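PDB 3T0Y: response regulator from Caulobacter vibrioides, which probably acts, through this sigma-factor-like portion, as an anti-anti-sigma factor that sequesters the anti-sigma factor NepR in the general stress response. Local coordinates for residues 36-41 against 93-98; 43-48 against 76-81. One frame throughout, in Å; residues are numbered along the deposited sequence. Where two conformers were deposited one is given.

Both contacts use helix 39-54, and their centres lie about 13 Å apart, each about 7 Å from the centre of the chain. Contact 1 brings the N-terminal end of this helix, in the sigma2-like part, against the start of helix 95-106 in the sigma-like part; contact 2 packs the next turns of helix 39-54 on helix 66-80. They meet at Thr36, whose CG2 lies 3.8 Å from Trp78 NE1 and also 3.8 Å from Tyr45 CD2. A second copy of the protein touches both: Trp78 packs on Arg98 of that subunit. The chain of another protein packs on Gln39 of contact 1 and on Asp43, Val46 and Arg47 of contact 2, consistent with a partner-binding surface.

Contact 1: 36-41 against 93-98; sequences TGDQAT and IAPRSR
The Arg98 guanidinium meets Thr41 at its edge: NH2 gives a hydrogen bond to OG1 at 3.0 Å, nearly straight at 165° and close to the guanidinium plane. Pro95 CA lies over one face, 3.8 Å above the plane and displaced toward the rim. Pro95 CG lies over one face of the Asp38 carboxylate, 3.5 Å from Asp38 CG. Proline suits the first turn of helix 95-106, where its missing N-H costs no helical bond and its compact ring packs against Asp38 and the turn at Gly37; Pro95 CD rests 3.4 Å from Thr36 O. Gly37 has positive phi (119°) and faces the proline and the preceding carbonyl O, which leaves no room for a side chain. Asp38, the N-cap of helix 39-54, accepts at OD2 from Thr41 N (2.8 Å) and Thr41 OG1 (2.7 Å), from opposite faces of its plane. Thr41 OG1 stands beside the backbone N (chi1 -54°), near both Asp38 and Arg98. Arg98 NH2 also bonds to Leu35 O of the second subunit. Accepting from Arg98 and donating to Asp38, the threonine hydroxyl is fixed in its rotation, and the positive charge, Arg98 NH2 lying 5.0 Å from Asp38 OD1, probably favours the ionised carboxylate.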
ATOM      1  N   THR C  36       0.317  -7.571  -0.332  1.00 18.57           N
ATOM      2  CA  THR C  36       0.630  -6.405   0.482  1.00 21.61           C
ATOM      3  C   THR C  36      -0.583  -5.635   1.037  1.00 23.73           C
ATOM      4  O   THR C  36      -0.413  -4.716   1.834  1.00 19.16           O
ATOM      5  CB  THR C  36       1.518  -5.420  -0.286  1.00 20.62           C
ATOM      6  OG1 THR C  36       0.730  -4.788  -1.296  1.00 20.38           O
ATOM      7  CG2 THR C  36       2.713  -6.147  -0.928  1.00 17.31           C
ATOM      8  N   GLY C  37      -1.793  -5.996   0.614  1.00 19.57           N
ATOM      9  CA  GLY C  37      -2.973  -5.530   1.306  1.00 21.06           C
ATOM     10  C   GLY C  37      -3.972  -4.697   0.548  1.00 25.48           C
ATOM     11  O   GLY C  37      -5.154  -4.689   0.905  1.00 27.14           O
ATOM     12  N   ASP C  38      -3.498  -3.969  -0.456  1.00 22.47           N
ATOM     13  CA  ASP C  38      -4.367  -3.202  -1.339  1.00 26.95           C
ATOM     14  C   ASP C  38      -3.621  -2.819  -2.619  1.00 29.44           C
ATOM     15  O   ASP C  38      -2.405  -3.046  -2.736  1.00 26.17           O
ATOM     16  CB  ASP C  38      -4.956  -1.966  -0.630  1.00 25.87           C
ATOM     17  CG  ASP C  38      -3.910  -0.894  -0.314  1.00 27.94           C
ATOM     18  OD1 ASP C  38      -4.268   0.104   0.352  1.00 34.31           O
ATOM     19  OD2 ASP C  38      -2.742  -1.031  -0.727  1.00 24.29           O
ATOM     20  N   GLN C  39      -4.349  -2.244  -3.578  1.00 27.78           N
ATOM     21  CA  GLN C  39      -3.789  -1.988  -4.902  1.00 26.37           C
ATOM     22  C   GLN C  39      -2.757  -0.872  -4.864  1.00 23.71           C
ATOM     23  O   GLN C  39      -1.776  -0.911  -5.601  1.00 24.33           O
ATOM     24  CB  GLN C  39      -4.894  -1.645  -5.912  1.00 35.23           C
ATOM     25  CG  GLN C  39      -4.508  -1.926  -7.366  1.00 30.07           C
ATOM     26  CD  GLN C  39      -4.170  -3.408  -7.603  1.00 38.30           C
ATOM     27  OE1 GLN C  39      -5.067  -4.262  -7.655  1.00 30.27           O
ATOM     28  NE2 GLN C  39      -2.866  -3.719  -7.730  1.00 29.10           N
ATOM     29  N   ALA C  40      -2.971   0.118  -4.006  1.00 20.75           N
ATOM     30  CA  ALA C  40      -2.016   1.222  -3.883  1.00 23.12           C
ATOM     31  C   ALA C  40      -0.660   0.729  -3.386  1.00 24.92           C
ATOM     32  O   ALA C  40       0.384   1.047  -3.964  1.00 25.80           O
ATOM     33  CB  ALA C  40      -2.552   2.302  -2.955  1.00 27.28           C
ATOM     34  N   THR C  41      -0.684  -0.046  -2.305  1.00 24.01           N
ATOM     35  CA  THR C  41       0.522  -0.641  -1.773  1.00 21.00           C
ATOM     36  C   THR C  41       1.146  -1.585  -2.825  1.00 26.46           C
ATOM     37  O   THR C  41       2.369  -1.548  -3.063  1.00 20.06           O
ATOM     38  CB  THR C  41       0.244  -1.390  -0.454  1.00 21.56           C
ATOM     39  OG1 THR C  41      -0.409  -0.507   0.475  1.00 23.53           O
ATOM     40  CG2 THR C  41       1.544  -1.873   0.168  1.00 19.10           C
ATOM     41  N   ILE C  93       3.690  -2.366   6.159  1.00 21.53           N
ATOM     42  CA  ILE C  93       2.598  -2.444   7.114  1.00 24.68           C
ATOM     43  C   ILE C  93       1.246  -2.548   6.389  1.00 22.16           C
ATOM     44  O   ILE C  93       0.983  -1.819   5.424  1.00 19.28           O
ATOM     45  CB  ILE C  93       2.591  -1.192   8.000  1.00 26.86           C
ATOM     46  CG1 ILE C  93       3.895  -1.131   8.796  1.00 24.92           C
ATOM     47  CG2 ILE C  93       1.371  -1.189   8.897  1.00 21.70           C
ATOM     48  CD1 ILE C  93       4.183   0.203   9.370  1.00 27.18           C
ATOM     49  N   ALA C  94       0.393  -3.446   6.857  1.00 19.05           N
ATOM     50  CA  ALA C  94      -0.954  -3.563   6.303  1.00 27.30           C
ATOM     51  C   ALA C  94      -1.550  -2.179   6.243  1.00 23.80           C
ATOM     52  O   ALA C  94      -1.471  -1.432   7.219  1.00 25.29           O
ATOM     53  CB  ALA C  94      -1.828  -4.468   7.160  1.00 23.65           C
ATOM     54  N   PRO C  95      -2.142  -1.829   5.096  1.00 21.13           N
ATOM     55  CA  PRO C  95      -2.691  -0.490   4.844  1.00 26.67           C
ATOM     56  C   PRO C  95      -3.565   0.079   5.979  1.00 24.96           C
ATOM     57  O   PRO C  95      -3.358   1.233   6.364  1.00 24.94           O
ATOM     58  CB  PRO C  95      -3.505  -0.686   3.562  1.00 25.78           C
ATOM     59  CG  PRO C  95      -2.749  -1.790   2.825  1.00 24.16           C
ATOM     60  CD  PRO C  95      -2.254  -2.707   3.920  1.00 23.44           C
ATOM     61  N   ARG C  96      -4.515  -0.685   6.506  1.00 23.23           N
ATOM     62  CA  ARG C  96      -5.383  -0.136   7.535  0.50 24.11           C
ATOM     63  C   ARG C  96      -4.610   0.104   8.830  1.00 22.56           C
ATOM     64  O   ARG C  96      -4.937   1.015   9.597  1.00 20.94           O
ATOM     65  CB  ARG C  96      -6.606  -1.027   7.767  0.50 25.77           C
ATOM     66  CG  ARG C  96      -7.921  -0.246   7.890  0.50 31.93           C
ATOM     67  CD  ARG C  96      -8.303   0.426   6.561  0.50 34.41           C
ATOM     68  NE  ARG C  96      -9.232   1.549   6.733  0.50 34.49           N
ATOM     69  CZ  ARG C  96      -9.712   2.277   5.731  0.50 34.63           C
ATOM     70  NH1 ARG C  96      -9.358   1.999   4.482  0.50 41.19           N
ATOM     71  NH2 ARG C  96     -10.545   3.284   5.972  0.50 38.24           N
ATOM     72  N   SER C  97      -3.572  -0.685   9.063  1.00 20.95           N
ATOM     73  CA  SER C  97      -2.769  -0.512  10.266  1.00 20.39           C
ATOM     74  C   SER C  97      -1.845   0.658  10.047  1.00 21.49           C
ATOM     75  O   SER C  97      -1.543   1.399  10.978  1.00 23.91           O
ATOM     76  CB  SER C  97      -1.958  -1.766  10.578  1.00 24.04           C
ATOM     77  OG  SER C  97      -2.807  -2.891  10.772  1.00 23.31           O
ATOM     78  N   ARG C  98      -1.400   0.828   8.809  1.00 19.80           N
ATOM     79  CA  ARG C  98      -0.547   1.960   8.462  1.00 23.62           C
ATOM     80  C   ARG C  98      -1.253   3.301   8.623  1.00 21.68           C
ATOM     81  O   ARG C  98      -0.652   4.293   9.047  1.00 22.95           O
ATOM     82  CB  ARG C  98      -0.070   1.841   7.026  1.00 15.65           C
ATOM     83  CG  ARG C  98       1.143   2.699   6.751  1.00 22.87           C
ATOM     84  CD  ARG C  98       1.876   2.180   5.539  1.00 30.74           C
ATOM     85  NE  ARG C  98       1.068   2.326   4.351  1.00 34.83           N
ATOM     86  CZ  ARG C  98       0.700   1.354   3.531  1.00 22.64           C
ATOM     87  NH1 ARG C  98       1.070   0.101   3.731  1.00 28.30           N
ATOM     88  NH2 ARG C  98      -0.046   1.671   2.477  1.00 23.49           N
TER

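Contact 2: 43-48 against 76-81; sequences DHYVRV and AIWLSS
Ile77 CD1 fills the apolar centre, 3.8 Å from Tyr45 CD1 and 3.9 Å from Val48 CG1. Its CG1 stands between the backbone N and the carbonyl carbon (chi1 61°), directed at the opposing helix, and Ile77 CD1 also lies 3.3 Å from Tyr45 O. A long branched chain suits this position because it can touch the ring, the valine and the intervening backbone together. Beside it Trp78 packs edge-to-face on the tyrosine: its CD1 stands 3.7 Å above the centre of the Tyr45 ring, and the planes meet at 69°. CD2 of His44 lies over the opposite face, so both faces of the ring are contacted, which limits its tilt.

These residues join helix 39-54 to helix 66-80, whose axes pass 9.6 Å apart at 114°, within this all-helical chain, helix 39-54 belonging to the sigma2-like part. Such a steep crossing confines the contact to a few residues on each helix, and the Tyr45 side chain reaches across to helix 66-80. Further out, Trp78 makes a cation-pi interaction with Arg92 and touches helix 25-36 through Leu35 and Thr36, while Tyr45 rests on Phe74.

At the polar edge the Tyr45 hydroxyl donates to Ser81 OG at 2.7 Å, and Ser81 CB lies in the plane of the ring at its edge. Serine is small enough to let the phenol come so close, and its own OG passes the bond on to Trp78 O, 2.9 Å away, an acceptor that also takes Ser81 N.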
ATOM      1  N   ASP C  43       0.799  -1.603  -6.199  1.00 23.80           N
ATOM      2  CA  ASP C  43       1.346  -0.806  -7.284  1.00 25.30           C
ATOM      3  C   ASP C  43       2.620  -0.094  -6.865  1.00 23.48           C
ATOM      4  O   ASP C  43       3.510   0.105  -7.672  1.00 26.22           O
ATOM      5  CB  ASP C  43       0.314   0.202  -7.791  1.00 26.74           C
ATOM      6  CG  ASP C  43      -0.855  -0.471  -8.482  1.00 29.96           C
ATOM      7  OD1 ASP C  43      -0.763  -1.689  -8.713  1.00 30.21           O
ATOM      8  OD2 ASP C  43      -1.851   0.205  -8.822  1.00 38.12           O
ATOM      9  N   HIS C  44       2.721   0.298  -5.609  1.00 26.27           N
ATOM     10  CA  HIS C  44       3.967   0.901  -5.148  1.00 28.89           C
ATOM     11  C   HIS C  44       5.137  -0.062  -5.381  1.00 26.68           C
ATOM     12  O   HIS C  44       6.203   0.329  -5.868  1.00 24.61           O
ATOM     13  CB  HIS C  44       3.886   1.277  -3.664  1.00 21.93           C
ATOM     14  CG  HIS C  44       5.230   1.440  -3.020  1.00 26.53           C
ATOM     15  ND1 HIS C  44       6.037   2.539  -3.241  1.00 29.22           N
ATOM     16  CD2 HIS C  44       5.920   0.630  -2.178  1.00 21.38           C
ATOM     17  CE1 HIS C  44       7.157   2.407  -2.552  1.00 23.32           C
ATOM     18  NE2 HIS C  44       7.114   1.256  -1.902  1.00 27.50           N
ATOM     19  N   TYR C  45       4.923  -1.335  -5.047  1.00 23.32           N
ATOM     20  CA  TYR C  45       5.997  -2.324  -5.089  1.00 22.37           C
ATOM     21  C   TYR C  45       6.323  -2.761  -6.518  1.00 22.47           C
ATOM     22  O   TYR C  45       7.476  -3.031  -6.859  1.00 22.27           O
ATOM     23  CB  TYR C  45       5.649  -3.532  -4.208  1.00 22.80           C
ATOM     24  CG  TYR C  45       5.991  -3.311  -2.758  1.00 23.67           C
ATOM     25  CD1 TYR C  45       7.323  -3.205  -2.356  1.00 24.56           C
ATOM     26  CD2 TYR C  45       4.995  -3.178  -1.796  1.00 25.08           C
ATOM     27  CE1 TYR C  45       7.656  -2.993  -1.029  1.00 25.48           C
ATOM     28  CE2 TYR C  45       5.316  -2.968  -0.453  1.00 24.98           C
ATOM     29  CZ  TYR C  45       6.654  -2.879  -0.083  1.00 24.46           C
ATOM     30  OH  TYR C  45       6.999  -2.688   1.227  1.00 22.48           O
ATOM     31  N   VAL C  46       5.290  -2.839  -7.338  1.00 16.86           N
ATOM     32  CA  VAL C  46       5.479  -3.082  -8.745  1.00 25.50           C
ATOM     33  C   VAL C  46       6.327  -1.966  -9.383  1.00 25.34           C
ATOM     34  O   VAL C  46       7.241  -2.243 -10.170  1.00 17.65           O
ATOM     35  CB  VAL C  46       4.119  -3.196  -9.481  1.00 19.66           C
ATOM     36  CG1 VAL C  46       4.360  -3.445 -10.952  1.00 24.10           C
ATOM     37  CG2 VAL C  46       3.274  -4.311  -8.865  1.00 20.74           C
ATOM     38  N   ARG C  47       6.000  -0.708  -9.070  1.00 22.83           N
ATOM     39  CA  ARG C  47       6.740   0.419  -9.630  1.00 26.40           C
ATOM     40  C   ARG C  47       8.206   0.306  -9.243  1.00 28.32           C
ATOM     41  O   ARG C  47       9.084   0.361 -10.089  1.00 30.09           O
ATOM     42  CB  ARG C  47       6.165   1.771  -9.170  1.00 24.43           C
ATOM     43  CG  ARG C  47       4.905   2.209  -9.925  1.00 29.19           C
ATOM     44  CD  ARG C  47       4.572   3.701  -9.689  1.00 36.88           C
ATOM     45  NE  ARG C  47       4.567   4.032  -8.268  1.00 35.70           N
ATOM     46  CZ  ARG C  47       3.505   3.923  -7.476  1.00 36.46           C
ATOM     47  NH1 ARG C  47       2.343   3.512  -7.971  1.00 33.66           N
ATOM     48  NH2 ARG C  47       3.604   4.227  -6.187  1.00 36.97           N
ATOM     49  N   VAL C  48       8.469   0.135  -7.959  1.00 23.61           N
ATOM     50  CA  VAL C  48       9.841   0.009  -7.499  1.00 28.04           C
ATOM     51  C   VAL C  48      10.592  -1.074  -8.285  1.00 35.50           C
ATOM     52  O   VAL C  48      11.785  -0.912  -8.621  1.00 33.97           O
ATOM     53  CB  VAL C  48       9.889  -0.324  -6.007  1.00 29.46           C
ATOM     54  CG1 VAL C  48      11.310  -0.670  -5.592  1.00 31.77           C
ATOM     55  CG2 VAL C  48       9.322   0.845  -5.177  1.00 25.22           C
ATOM     56  N   ALA C  76      12.308  -9.747  -4.641  1.00 25.80           N
ATOM     57  CA  ALA C  76      13.587  -9.261  -4.136  1.00 26.58           C
ATOM     58  C   ALA C  76      13.494  -7.829  -3.619  1.00 27.09           C
ATOM     59  O   ALA C  76      14.070  -7.498  -2.577  1.00 28.76           O
ATOM     60  CB  ALA C  76      14.649  -9.347  -5.219  1.00 27.85           C
ATOM     61  N   ILE C  77      12.793  -6.969  -4.343  1.00 21.22           N
ATOM     62  CA  ILE C  77      12.693  -5.590  -3.888  1.00 26.20           C
ATOM     63  C   ILE C  77      11.682  -5.520  -2.752  1.00 29.77           C
ATOM     64  O   ILE C  77      11.822  -4.718  -1.846  1.00 31.09           O
ATOM     65  CB  ILE C  77      12.364  -4.576  -5.026  1.00 30.28           C
ATOM     66  CG1 ILE C  77      11.014  -4.884  -5.674  1.00 30.05           C
ATOM     67  CG2 ILE C  77      13.477  -4.537  -6.077  1.00 22.37           C
ATOM     68  CD1 ILE C  77       9.849  -4.275  -4.938  1.00 30.77           C
ATOM     69  N   TRP C  78      10.668  -6.378  -2.795  1.00 29.84           N
ATOM     70  CA  TRP C  78       9.677  -6.410  -1.725  1.00 28.07           C
ATOM     71  C   TRP C  78      10.345  -6.783  -0.413  1.00 29.07           C
ATOM     72  O   TRP C  78      10.158  -6.134   0.618  1.00 28.40           O
ATOM     73  CB  TRP C  78       8.576  -7.422  -2.029  1.00 25.36           C
ATOM     74  CG  TRP C  78       7.639  -7.576  -0.892  1.00 22.05           C
ATOM     75  CD1 TRP C  78       6.661  -6.707  -0.514  1.00 24.08           C
ATOM     76  CD2 TRP C  78       7.585  -8.667   0.029  1.00 26.87           C
ATOM     77  NE1 TRP C  78       6.004  -7.183   0.600  1.00 22.62           N
ATOM     78  CE2 TRP C  78       6.546  -8.392   0.946  1.00 22.60           C
ATOM     79  CE3 TRP C  78       8.316  -9.850   0.172  1.00 26.79           C
ATOM     80  CZ2 TRP C  78       6.227  -9.252   2.000  1.00 22.18           C
ATOM     81  CZ3 TRP C  78       7.990 -10.708   1.204  1.00 27.11           C
ATOM     82  CH2 TRP C  78       6.949 -10.403   2.108  1.00 26.05           C
ATOM     83  N   LEU C  79      11.126  -7.846  -0.483  1.00 26.97           N
ATOM     84  CA  LEU C  79      11.888  -8.347   0.640  1.00 32.76           C
ATOM     85  C   LEU C  79      12.764  -7.255   1.231  1.00 35.32           C
ATOM     86  O   LEU C  79      12.698  -6.973   2.426  1.00 35.84           O
ATOM     87  CB  LEU C  79      12.779  -9.487   0.151  1.00 35.55           C
ATOM     88  CG  LEU C  79      13.127 -10.536   1.188  1.00 38.33           C
ATOM     89  CD1 LEU C  79      11.847 -10.987   1.874  1.00 40.36           C
ATOM     90  CD2 LEU C  79      13.831 -11.698   0.522  1.00 34.65           C
ATOM     91  N   SER C  80      13.579  -6.642   0.378  1.00 32.31           N
ATOM     92  CA  SER C  80      14.547  -5.631   0.798  1.00 40.24           C
ATOM     93  C   SER C  80      13.937  -4.300   1.276  1.00 44.26           C
ATOM     94  O   SER C  80      14.656  -3.406   1.729  1.00 41.60           O
ATOM     95  CB  SER C  80      15.523  -5.336  -0.347  1.00 38.95           C
ATOM     96  OG  SER C  80      14.983  -4.362  -1.233  1.00 42.16           O
ATOM     97  N   SER C  81      12.624  -4.147   1.160  1.00 42.38           N
ATOM     98  CA  SER C  81      12.018  -2.882   1.547  1.00 42.56           C
ATOM     99  C   SER C  81      11.989  -2.746   3.075  1.00 37.91           C
ATOM    100  O   SER C  81      11.902  -1.640   3.599  1.00 44.39           O
ATOM    101  CB  SER C  81      10.626  -2.693   0.907  1.00 31.76           C
ATOM    102  OG  SER C  81       9.623  -3.417   1.601  1.00 33.53           O
TER